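Local coordinates for protein tyrosyl-tRNA synthetase (Pyrococcus horikoshii, PDB 2CYC) that probably catalyses the two-step attachment of tyrosine to its cognate tRNA, activating the amino acid with ATP to Tyr-AMP before transferring it to the acceptor end of the tRNA, at residues A[15-20]-A[186-191]; A[72-77]-A[89-94]; A[282-287]-A[328-333]. All blocks are in the same frame, centred on the assembly; numbering follows the deposited sequence.

Contact 1. Residues A[15-20]-A[186-191]; sequences TEEVLT and AGMDQR. With TYR (tyrosine), chain C.
E17 and R191 meet in a side-on salt bridge, NE and NH1 of the guanidinium each taking one carboxylate oxygen. The NE bond to E17 OE2 is the straighter, 2.9 Å at 175°, lying in the guanidinium plane and using the syn lone pair of OE2. NH1 reaches E17 OE1 at 2.9 Å by a more bent bond, 142°, with OE1 tilted out of the guanidinium plane. The two chains cross at about a right angle. E17 arrives extended, its CG anti to the backbone N (chi1 178°), whereas R191 bends at chi3. E17 OE2 has a second partner in H222 ND1, which helps to hold the carboxylate in place.

Van der Waals packing comes from the bent M188 chain. Its SD lies 3.8 Å from E17 CB, and its CG lies against the carboxylate end of E16, 3.3 Å from E16 OE2, E16 and M188 also crossing at about a right angle. L19 adds a looser touch, CD1 at 4.0 Å from R191 NH1, and packs on V195 and I198 of helix 191-200.

On the far side of the 3-10 turn, Q190 faces the substrate. Its NE2 donates to D189 OD1 and to I152 O, which probably holds the amide with OE1 turned to accept from the amino nitrogen of the bound tyrosine at 2.7 Å. Q172 NE2 also donates to this oxygen.

E16 and E17 both face H222, a classic beta bulge where strand 15-19 pairs antiparallel with strand 214-223. Strand 183-187 runs parallel to that same strand and ends in the turn that presents Q190, an arrangement belonging to the Rossmann-type nucleotide-binding fold of class I synthetases and their tyrosine pocket.

Contact 2. Residues A[72-77]-A[89-94]; sequences LADWHS and VIQEVA. With TYR (tyrosine), chain C.
One face of the H76 imidazole takes the edge of the bound tyrosine's ring, whose CE2 sits 3.4 Å from H76 CD2, offset toward the rim of the imidazole. Y168 meets H76 edge-to-face, and D175 OD2, which also binds the substrate, forms a weak hydrogen bond with H76 NE2. The W75 ring packs edge-to-face with W78. An alanine in place of H76 would probably leave the CE2 edge of the substrate ring without the imidazole face it rests on and take from D175 its weak imidazole partner.

This is the beta-alpha unit of a Rossmann-type fold: strand 69-72 ends, A73 makes an inverse gamma turn and serves as N-cap, and helix 74-79 sets off with helix 87-108 packed against its start. A73 points away from that helix and puts CB 3.5 Å from CD2 of the ligand tyrosine, whereas the CB atoms of L72 and D74 point toward helix 87-108.

Apolar packing joins the two segments. I90 fills the middle, with CG2 3.7 Å from D74 CA and CD1 3.9 Å from S77 CB. At the strand end, L72 CB lies 4.2 Å from A94 CB. D74 holds its CG between the backbone N and the carbonyl carbon (chi1 55°). Its OD2 lies 3.4 Å from Q91 CG, and S122 OG is the hydrogen-bond partner of this oxygen.

S77 OG, which also accepts from I42 N, donates to A73 O at 2.8 Å, while S77 N bonds the same carbonyl from the opposite face of its plane.

Contact 3. Residues A[282-287]-A[328-333]; sequences REVRYN and DFAEGK
R282, with positive phi in an irregular loop, brings its CA within 4.1 Å of A330 CA and directs a CA-H...O contact onto F329 O, where the CA-to-O distance is 3.3 Å. Beside this direct touch lies a water that accepts from R282 N and donates to F329 O at 2.7 Å. It also sits over the centre of one face of the F329 ring, so a single molecule joins the loop, the last helical turn and the aromatic group.

F329 CG is anti to the backbone N (chi1 -169°), and the end of the ring comes up against the loop. CE2 comes 3.3 Å from E283 O, and V284 CG1 lies at the edge of the ring, near its plane. The same methyl touches A330 CB at 3.9 Å. N287 and F329 meet tip to tip, with amide and ring planes 72° apart. L290 of helix 288-297 touches both V284 and F329, and L339 of helix 336-350 adds to the cover of the ring.

Helix 322-330 ends here in a Schellman motif, closed by K333 N to D328 O and G332 N to F329 O, with G332 at positive phi as the C-prime residue. The extended R282 chain runs over this end: CD lies 3.4 Å from A330 O, and the guanidinium has E331 O over one face, offset toward its rim. NE passes 3.4 Å from G332 CA, where a side chain would clash. At the outer end, K333 NZ forms a salt bridge with E331 OE2.

How the contacts relate
From the N terminus, strand 15-19 opens the long loop that contact 1 closes at 186-191, the end of strand 183-187 and the turn that follows. Contact 2 is nested inside that loop, a short closure between the end of strand 69-72 with helix 74-79 and the following helix 87-108. Contacts 1 and 2 do not touch, their nearest atoms being about 9 Å apart, yet both reach the bound tyrosine and together define parts of its pocket. Contact 3 follows in series, joining the loop before helix 288-297 to the end of helix 322-330. Its centre is about 41 Å from that of contact 2, across the chain's centre, in a helical region away from the substrate.

Contact 1. Residues A[15-20]-A[186-191]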
loop_
_atom_site.group_PDB
_atom_site.type_symbol
_atom_site.label_atom_id
_atom_site.label_comp_id
_atom_site.label_asym_id
_atom_site.label_seq_id
_atom_site.Cartn_x
_atom_site.Cartn_y
_atom_site.Cartn_z
ATOM N N THR A 15 -2.607 -32.263 -2.885
ATOM C CA THR A 15 -1.465 -31.468 -2.440
ATOM C C THR A 15 -0.323 -31.694 -3.433
ATOM O O THR A 15 -0.062 -32.827 -3.839
ATOM C CB THR A 15 -0.959 -31.898 -1.055
ATOM O OG1 THR A 15 -1.932 -31.559 -0.064
ATOM C CG2 THR A 15 0.367 -31.210 -0.736
ATOM N N GLU A 16 0.353 -30.620 -3.819
ATOM C CA GLU A 16 1.468 -30.727 -4.748
ATOM C C GLU A 16 2.769 -30.298 -4.080
ATOM O O GLU A 16 3.844 -30.795 -4.404
ATOM C CB GLU A 16 1.214 -29.858 -5.988
ATOM C CG GLU A 16 2.415 -29.762 -6.929
ATOM C CD GLU A 16 2.107 -29.008 -8.219
ATOM O OE1 GLU A 16 3.067 -28.609 -8.915
ATOM O OE2 GLU A 16 0.912 -28.820 -8.541
ATOM N N GLU A 17 2.666 -29.379 -3.133
ATOM C CA GLU A 17 3.851 -28.884 -2.455
ATOM C C GLU A 17 3.541 -28.436 -1.033
ATOM O O GLU A 17 2.480 -27.868 -0.768
ATOM C CB GLU A 17 4.438 -27.694 -3.242
ATOM C CG GLU A 17 5.676 -27.042 -2.611
ATOM C CD GLU A 17 6.134 -25.778 -3.346
ATOM O OE1 GLU A 17 7.339 -25.675 -3.636
ATOM O OE2 GLU A 17 5.306 -24.873 -3.618
ATOM N N VAL A 18 4.478 -28.694 -0.128
ATOM C CA VAL A 18 4.343 -28.253 1.250
ATOM C C VAL A 18 5.649 -27.591 1.661
ATOM O O VAL A 18 6.716 -28.195 1.540
ATOM C CB VAL A 18 4.064 -29.420 2.223
ATOM C CG1 VAL A 18 4.047 -28.892 3.674
ATOM C CG2 VAL A 18 2.731 -30.055 1.900
ATOM N N LEU A 19 5.567 -26.340 2.110
ATOM C CA LEU A 19 6.746 -25.616 2.583
ATOM C C LEU A 19 6.552 -25.357 4.082
ATOM O O LEU A 19 5.866 -24.401 4.450
ATOM C CB LEU A 19 6.890 -24.267 1.861
ATOM C CG LEU A 19 6.922 -24.285 0.331
ATOM C CD1 LEU A 19 6.880 -22.865 -0.216
ATOM C CD2 LEU A 19 8.173 -25.017 -0.136
ATOM N N THR A 20 7.095 -26.213 4.953
ATOM C CA THR A 20 7.873 -27.404 4.597
ATOM C C THR A 20 7.346 -28.533 5.490
ATOM O O THR A 20 6.714 -28.276 6.526
ATOM C CB THR A 20 9.382 -27.248 4.931
ATOM O OG1 THR A 20 9.539 -27.146 6.353
ATOM C CG2 THR A 20 9.981 -26.006 4.262
ATOM N N ALA A 186 -3.437 -22.817 -0.627
ATOM C CA ALA A 186 -3.747 -22.198 -1.912
ATOM C C ALA A 186 -3.359 -23.124 -3.054
ATOM O O ALA A 186 -2.756 -24.177 -2.838
ATOM C CB ALA A 186 -2.986 -20.867 -2.070
ATOM N N GLY A 187 -3.720 -22.717 -4.269
ATOM C CA GLY A 187 -3.328 -23.463 -5.444
ATOM C C GLY A 187 -1.880 -23.042 -5.681
ATOM O O GLY A 187 -1.459 -21.980 -5.207
ATOM N N MET A 188 -1.126 -23.864 -6.405
ATOM C CA MET A 188 0.286 -23.613 -6.710
ATOM C C MET A 188 0.653 -22.236 -7.256
ATOM O O MET A 188 1.771 -21.775 -7.031
ATOM C CB MET A 188 0.808 -24.672 -7.692
ATOM C CG MET A 188 1.312 -25.949 -7.044
ATOM S SD MET A 188 2.786 -25.693 -6.036
ATOM C CE MET A 188 4.067 -25.540 -7.272
ATOM N N ASP A 189 -0.265 -21.578 -7.962
ATOM C CA ASP A 189 0.037 -20.265 -8.525
ATOM C C ASP A 189 0.087 -19.130 -7.506
ATOM O O ASP A 189 0.409 -17.990 -7.848
ATOM C CB ASP A 189 -0.938 -19.910 -9.668
ATOM C CG ASP A 189 -2.410 -20.012 -9.268
ATOM O OD1 ASP A 189 -2.730 -20.208 -8.081
ATOM O OD2 ASP A 189 -3.264 -19.889 -10.170
ATOM N N GLN A 190 -0.226 -19.437 -6.254
ATOM C CA GLN A 190 -0.183 -18.432 -5.203
ATOM C C GLN A 190 1.070 -18.584 -4.346
ATOM O O GLN A 190 1.270 -17.808 -3.420
ATOM C CB GLN A 190 -1.396 -18.578 -4.282
ATOM C CG GLN A 190 -2.733 -18.504 -4.988
ATOM C CD GLN A 190 -2.894 -17.207 -5.721
ATOM O OE1 GLN A 190 -2.861 -16.129 -5.117
ATOM N NE2 GLN A 190 -3.065 -17.292 -7.034
ATOM N N ARG A 191 1.912 -19.570 -4.658
ATOM C CA ARG A 191 3.094 -19.851 -3.834
ATOM C C ARG A 191 4.036 -18.693 -3.556
ATOM O O ARG A 191 4.659 -18.639 -2.493
ATOM C CB ARG A 191 3.887 -21.044 -4.407
ATOM C CG ARG A 191 4.728 -20.737 -5.648
ATOM C CD ARG A 191 5.366 -22.019 -6.171
ATOM N NE ARG A 191 6.221 -22.647 -5.167
ATOM C CZ ARG A 191 7.459 -22.249 -4.890
ATOM N NH1 ARG A 191 8.163 -22.875 -3.955
ATOM N NH2 ARG A 191 7.997 -21.232 -5.558
HETATM N N TYR C . -4.811 -14.227 -4.873
HETATM C CA TYR C . -5.851 -15.287 -4.706
HETATM C C TYR C . -6.394 -15.720 -6.067
HETATM O O TYR C . -6.063 -15.058 -7.074
HETATM C CB TYR C . -6.999 -14.767 -3.827
HETATM C CG TYR C . -6.579 -14.454 -2.403
HETATM C CD1 TYR C . -6.067 -15.449 -1.571
HETATM C CD2 TYR C . -6.693 -13.160 -1.887
HETATM C CE1 TYR C . -5.672 -15.161 -0.253
HETATM C CE2 TYR C . -6.314 -12.865 -0.579
HETATM C CZ TYR C . -5.800 -13.863 0.232
HETATM O OH TYR C . -5.413 -13.558 1.526
HETATM O OXT TYR C . -7.149 -16.712 -6.108
#

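Contact 2. Residues A[72-77]-A[89-94]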
loop_
_atom_site.group_PDB
_atom_site.type_symbol
_atom_site.label_atom_id
_atom_site.label_comp_id
_atom_site.label_asym_id
_atom_site.label_seq_id
_atom_site.Cartn_x
_atom_site.Cartn_y
_atom_site.Cartn_z
ATOM N N LEU A 72 -13.159 -14.914 1.665
ATOM C CA LEU A 72 -13.750 -14.298 0.475
ATOM C C LEU A 72 -13.069 -12.935 0.302
ATOM O O LEU A 72 -13.383 -11.967 1.009
ATOM C CB LEU A 72 -15.262 -14.146 0.683
ATOM C CG LEU A 72 -15.959 -15.419 1.195
ATOM C CD1 LEU A 72 -17.332 -15.096 1.792
ATOM C CD2 LEU A 72 -16.088 -16.421 0.062
ATOM N N ALA A 73 -12.130 -12.876 -0.638
ATOM C CA ALA A 73 -11.328 -11.670 -0.872
ATOM C C ALA A 73 -12.026 -10.566 -1.658
ATOM O O ALA A 73 -11.680 -10.326 -2.823
ATOM C CB ALA A 73 -10.020 -12.070 -1.568
ATOM N N ASP A 74 -12.971 -9.867 -1.015
ATOM C CA ASP A 74 -13.726 -8.824 -1.704
ATOM C C ASP A 74 -12.941 -7.593 -2.165
ATOM O O ASP A 74 -12.949 -7.292 -3.362
ATOM C CB ASP A 74 -14.993 -8.418 -0.901
ATOM C CG ASP A 74 -14.708 -7.997 0.545
ATOM O OD1 ASP A 74 -13.561 -8.123 1.035
ATOM O OD2 ASP A 74 -15.673 -7.541 1.202
ATOM N N TRP A 75 -12.261 -6.889 -1.256
ATOM C CA TRP A 75 -11.489 -5.711 -1.670
ATOM C C TRP A 75 -10.426 -6.122 -2.679
ATOM O O TRP A 75 -10.127 -5.375 -3.617
ATOM C CB TRP A 75 -10.803 -5.027 -0.479
ATOM C CG TRP A 75 -11.722 -4.249 0.405
ATOM C CD1 TRP A 75 -13.077 -4.421 0.542
ATOM C CD2 TRP A 75 -11.348 -3.244 1.359
ATOM N NE1 TRP A 75 -13.562 -3.590 1.527
ATOM C CE2 TRP A 75 -12.526 -2.857 2.045
ATOM C CE3 TRP A 75 -10.131 -2.637 1.706
ATOM C CZ2 TRP A 75 -12.523 -1.889 3.062
ATOM C CZ3 TRP A 75 -10.124 -1.671 2.721
ATOM C CH2 TRP A 75 -11.318 -1.308 3.385
ATOM N N HIS A 76 -9.856 -7.310 -2.487
ATOM C CA HIS A 76 -8.824 -7.808 -3.396
ATOM C C HIS A 76 -9.399 -7.915 -4.808
ATOM O O HIS A 76 -8.756 -7.521 -5.774
ATOM C CB HIS A 76 -8.316 -9.195 -2.964
ATOM C CG HIS A 76 -7.843 -9.263 -1.545
ATOM N ND1 HIS A 76 -8.702 -9.180 -0.469
ATOM C CD2 HIS A 76 -6.606 -9.459 -1.027
ATOM C CE1 HIS A 76 -8.015 -9.330 0.651
ATOM N NE2 HIS A 76 -6.740 -9.500 0.340
ATOM N N SER A 77 -10.606 -8.462 -4.917
ATOM C CA SER A 77 -11.270 -8.625 -6.209
ATOM C C SER A 77 -11.610 -7.266 -6.809
ATOM O O SER A 77 -11.568 -7.085 -8.025
ATOM C CB SER A 77 -12.550 -9.455 -6.050
ATOM O OG SER A 77 -12.260 -10.732 -5.515
ATOM N N VAL A 89 -21.316 -5.370 -5.814
ATOM C CA VAL A 89 -21.721 -6.588 -6.494
ATOM C C VAL A 89 -20.818 -7.743 -6.071
ATOM O O VAL A 89 -21.283 -8.876 -5.899
ATOM C CB VAL A 89 -21.675 -6.410 -8.032
ATOM C CG1 VAL A 89 -21.990 -7.728 -8.724
ATOM C CG2 VAL A 89 -22.695 -5.350 -8.455
ATOM N N ILE A 90 -19.529 -7.450 -5.908
ATOM C CA ILE A 90 -18.565 -8.454 -5.478
ATOM C C ILE A 90 -19.016 -9.035 -4.138
ATOM O O ILE A 90 -19.048 -10.252 -3.951
ATOM C CB ILE A 90 -17.156 -7.824 -5.341
ATOM C CG1 ILE A 90 -16.549 -7.656 -6.734
ATOM C CG2 ILE A 90 -16.254 -8.681 -4.436
ATOM C CD1 ILE A 90 -15.311 -6.763 -6.769
ATOM N N GLN A 91 -19.402 -8.154 -3.222
ATOM C CA GLN A 91 -19.842 -8.578 -1.899
ATOM C C GLN A 91 -21.144 -9.380 -1.895
ATOM O O GLN A 91 -21.293 -10.339 -1.135
ATOM C CB GLN A 91 -19.934 -7.353 -0.980
ATOM C CG GLN A 91 -18.537 -6.860 -0.583
ATOM C CD GLN A 91 -18.530 -5.538 0.167
ATOM O OE1 GLN A 91 -17.636 -5.280 0.978
ATOM N NE2 GLN A 91 -19.504 -4.691 -0.111
ATOM N N GLU A 92 -22.077 -9.009 -2.762
ATOM C CA GLU A 92 -23.337 -9.724 -2.830
ATOM C C GLU A 92 -23.084 -11.127 -3.381
ATOM O O GLU A 92 -23.616 -12.120 -2.868
ATOM C CB GLU A 92 -24.325 -8.975 -3.730
ATOM C CG GLU A 92 -25.507 -9.836 -4.140
ATOM C CD GLU A 92 -26.632 -9.042 -4.764
ATOM O OE1 GLU A 92 -26.342 -8.113 -5.552
ATOM O OE2 GLU A 92 -27.807 -9.361 -4.474
ATOM N N VAL A 93 -22.266 -11.194 -4.431
ATOM C CA VAL A 93 -21.917 -12.461 -5.063
ATOM C C VAL A 93 -21.179 -13.375 -4.088
ATOM O O VAL A 93 -21.461 -14.569 -4.006
ATOM C CB VAL A 93 -21.020 -12.239 -6.306
ATOM C CG1 VAL A 93 -20.449 -13.567 -6.781
ATOM C CG2 VAL A 93 -21.836 -11.585 -7.432
ATOM N N ALA A 94 -20.231 -12.806 -3.353
ATOM C CA ALA A 94 -19.450 -13.573 -2.392
ATOM C C ALA A 94 -20.359 -14.265 -1.369
ATOM O O ALA A 94 -20.242 -15.466 -1.125
ATOM C CB ALA A 94 -18.452 -12.645 -1.679
HETATM N N TYR C . -4.811 -14.227 -4.873
HETATM C CA TYR C . -5.851 -15.287 -4.706
HETATM C C TYR C . -6.394 -15.720 -6.067
HETATM O O TYR C . -6.063 -15.058 -7.074
HETATM C CB TYR C . -6.999 -14.767 -3.827
HETATM C CG TYR C . -6.579 -14.454 -2.403
HETATM C CD1 TYR C . -6.067 -15.449 -1.571
HETATM C CD2 TYR C . -6.693 -13.160 -1.887
HETATM C CE1 TYR C . -5.672 -15.161 -0.253
HETATM C CE2 TYR C . -6.314 -12.865 -0.579
HETATM C CZ TYR C . -5.800 -13.863 0.232
HETATM O OH TYR C . -5.413 -13.558 1.526
HETATM O OXT TYR C . -7.149 -16.712 -6.108
#

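Contact 3. Residues A[282-287]-A[328-333]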
loop_
_atom_site.group_PDB
_atom_site.type_symbol
_atom_site.label_atom_id
_atom_site.label_comp_id
_atom_site.label_asym_id
_atom_site.label_seq_id
_atom_site.Cartn_x
_atom_site.Cartn_y
_atom_site.Cartn_z
ATOM N N ARG A 282 -3.338 -42.426 -26.285
ATOM C CA ARG A 282 -2.022 -42.801 -25.755
ATOM C C ARG A 282 -1.176 -41.665 -25.187
ATOM O O ARG A 282 -0.110 -41.914 -24.625
ATOM C CB ARG A 282 -1.204 -43.540 -26.821
ATOM C CG ARG A 282 -1.895 -44.760 -27.389
ATOM C CD ARG A 282 -0.916 -45.651 -28.131
ATOM N NE ARG A 282 -1.583 -46.827 -28.676
ATOM C CZ ARG A 282 -0.954 -47.878 -29.193
ATOM N NH1 ARG A 282 0.373 -47.908 -29.237
ATOM N NH2 ARG A 282 -1.655 -48.899 -29.674
ATOM N N GLU A 283 -1.632 -40.423 -25.328
ATOM C CA GLU A 283 -0.875 -39.289 -24.799
ATOM C C GLU A 283 -1.046 -39.222 -23.282
ATOM O O GLU A 283 -2.170 -39.133 -22.784
ATOM C CB GLU A 283 -1.364 -37.988 -25.445
ATOM C CG GLU A 283 -0.703 -36.708 -24.928
ATOM C CD GLU A 283 0.818 -36.718 -25.031
ATOM O OE1 GLU A 283 1.359 -37.236 -26.027
ATOM O OE2 GLU A 283 1.476 -36.186 -24.113
ATOM N N VAL A 284 0.063 -39.282 -22.549
ATOM C CA VAL A 284 0.012 -39.225 -21.091
ATOM C C VAL A 284 0.821 -38.083 -20.490
ATOM O O VAL A 284 0.783 -37.881 -19.282
ATOM C CB VAL A 284 0.495 -40.545 -20.439
ATOM C CG1 VAL A 284 -0.414 -41.696 -20.847
ATOM C CG2 VAL A 284 1.945 -40.823 -20.831
ATOM N N ARG A 285 1.550 -37.344 -21.322
ATOM C CA ARG A 285 2.355 -36.212 -20.848
ATOM C C ARG A 285 1.471 -34.974 -20.633
ATOM O O ARG A 285 1.506 -34.346 -19.574
ATOM C CB ARG A 285 3.453 -35.893 -21.865
ATOM C CG ARG A 285 4.215 -34.600 -21.602
ATOM C CD ARG A 285 4.979 -34.180 -22.857
ATOM N NE ARG A 285 5.665 -32.895 -22.725
ATOM C CZ ARG A 285 6.712 -32.680 -21.936
ATOM N NH1 ARG A 285 7.267 -31.477 -21.887
ATOM N NH2 ARG A 285 7.206 -33.668 -21.196
ATOM N N TYR A 286 0.695 -34.616 -21.651
ATOM C CA TYR A 286 -0.212 -33.480 -21.552
ATOM C C TYR A 286 -1.580 -34.006 -21.968
ATOM O O TYR A 286 -1.850 -34.222 -23.153
ATOM C CB TYR A 286 0.229 -32.325 -22.460
ATOM C CG TYR A 286 -0.630 -31.106 -22.254
ATOM C CD1 TYR A 286 -1.910 -31.041 -22.795
ATOM C CD2 TYR A 286 -0.206 -30.057 -21.438
ATOM C CE1 TYR A 286 -2.755 -29.975 -22.526
ATOM C CE2 TYR A 286 -1.048 -28.976 -21.161
ATOM C CZ TYR A 286 -2.321 -28.947 -21.708
ATOM O OH TYR A 286 -3.175 -27.906 -21.432
ATOM N N ASN A 287 -2.443 -34.199 -20.982
ATOM C CA ASN A 287 -3.777 -34.715 -21.224
ATOM C C ASN A 287 -4.708 -34.217 -20.119
ATOM O O ASN A 287 -4.708 -34.748 -19.006
ATOM C CB ASN A 287 -3.688 -36.247 -21.221
ATOM C CG ASN A 287 -4.967 -36.923 -21.671
ATOM O OD1 ASN A 287 -4.925 -37.970 -22.328
ATOM N ND2 ASN A 287 -6.107 -36.349 -21.307
ATOM N N ASP A 328 -2.798 -48.615 -19.157
ATOM C CA ASP A 328 -3.765 -49.062 -20.143
ATOM C C ASP A 328 -4.014 -48.006 -21.216
ATOM O O ASP A 328 -4.264 -48.341 -22.371
ATOM C CB ASP A 328 -5.077 -49.416 -19.451
ATOM C CG ASP A 328 -5.314 -50.909 -19.388
ATOM O OD1 ASP A 328 -4.328 -51.665 -19.255
ATOM O OD2 ASP A 328 -6.490 -51.325 -19.458
ATOM N N PHE A 329 -3.938 -46.733 -20.842
ATOM C CA PHE A 329 -4.170 -45.661 -21.804
ATOM C C PHE A 329 -2.942 -45.489 -22.695
ATOM O O PHE A 329 -3.056 -45.384 -23.919
ATOM C CB PHE A 329 -4.475 -44.335 -21.086
ATOM C CG PHE A 329 -4.985 -43.250 -22.004
ATOM C CD1 PHE A 329 -6.337 -43.188 -22.350
ATOM C CD2 PHE A 329 -4.108 -42.322 -22.562
ATOM C CE1 PHE A 329 -6.809 -42.219 -23.240
ATOM C CE2 PHE A 329 -4.563 -41.351 -23.454
ATOM C CZ PHE A 329 -5.920 -41.298 -23.797
ATOM N N ALA A 330 -1.767 -45.465 -22.078
ATOM C CA ALA A 330 -0.524 -45.304 -22.822
ATOM C C ALA A 330 -0.348 -46.433 -23.831
ATOM O O ALA A 330 0.153 -46.213 -24.935
ATOM C CB ALA A 330 0.664 -45.274 -21.865
ATOM N N GLU A 331 -0.771 -47.636 -23.450
ATOM C CA GLU A 331 -0.658 -48.802 -24.323
ATOM C C GLU A 331 -1.798 -48.940 -25.334
ATOM O O GLU A 331 -1.888 -49.944 -26.030
ATOM C CB GLU A 331 -0.560 -50.075 -23.475
ATOM C CG GLU A 331 0.713 -50.138 -22.639
ATOM C CD GLU A 331 0.730 -51.291 -21.650
ATOM O OE1 GLU A 331 1.747 -51.438 -20.940
ATOM O OE2 GLU A 331 -0.264 -52.044 -21.573
ATOM N N GLY A 332 -2.669 -47.938 -25.412
ATOM C CA GLY A 332 -3.775 -47.995 -26.353
ATOM C C GLY A 332 -4.827 -49.042 -26.035
ATOM O O GLY A 332 -5.580 -49.459 -26.908
ATOM N N LYS A 333 -4.886 -49.484 -24.785
ATOM C CA LYS A 333 -5.886 -50.470 -24.397
ATOM C C LYS A 333 -7.157 -49.783 -23.875
ATOM O O LYS A 333 -8.218 -50.401 -23.766
ATOM C CB LYS A 333 -5.297 -51.418 -23.351
ATOM C CG LYS A 333 -4.184 -52.287 -23.928
ATOM C CD LYS A 333 -3.413 -53.036 -22.856
ATOM C CE LYS A 333 -2.249 -53.802 -23.478
ATOM N NZ LYS A 333 -1.534 -54.645 -22.482
HETATM O O HOH W 1 -5.304 -44.642 -25.283
#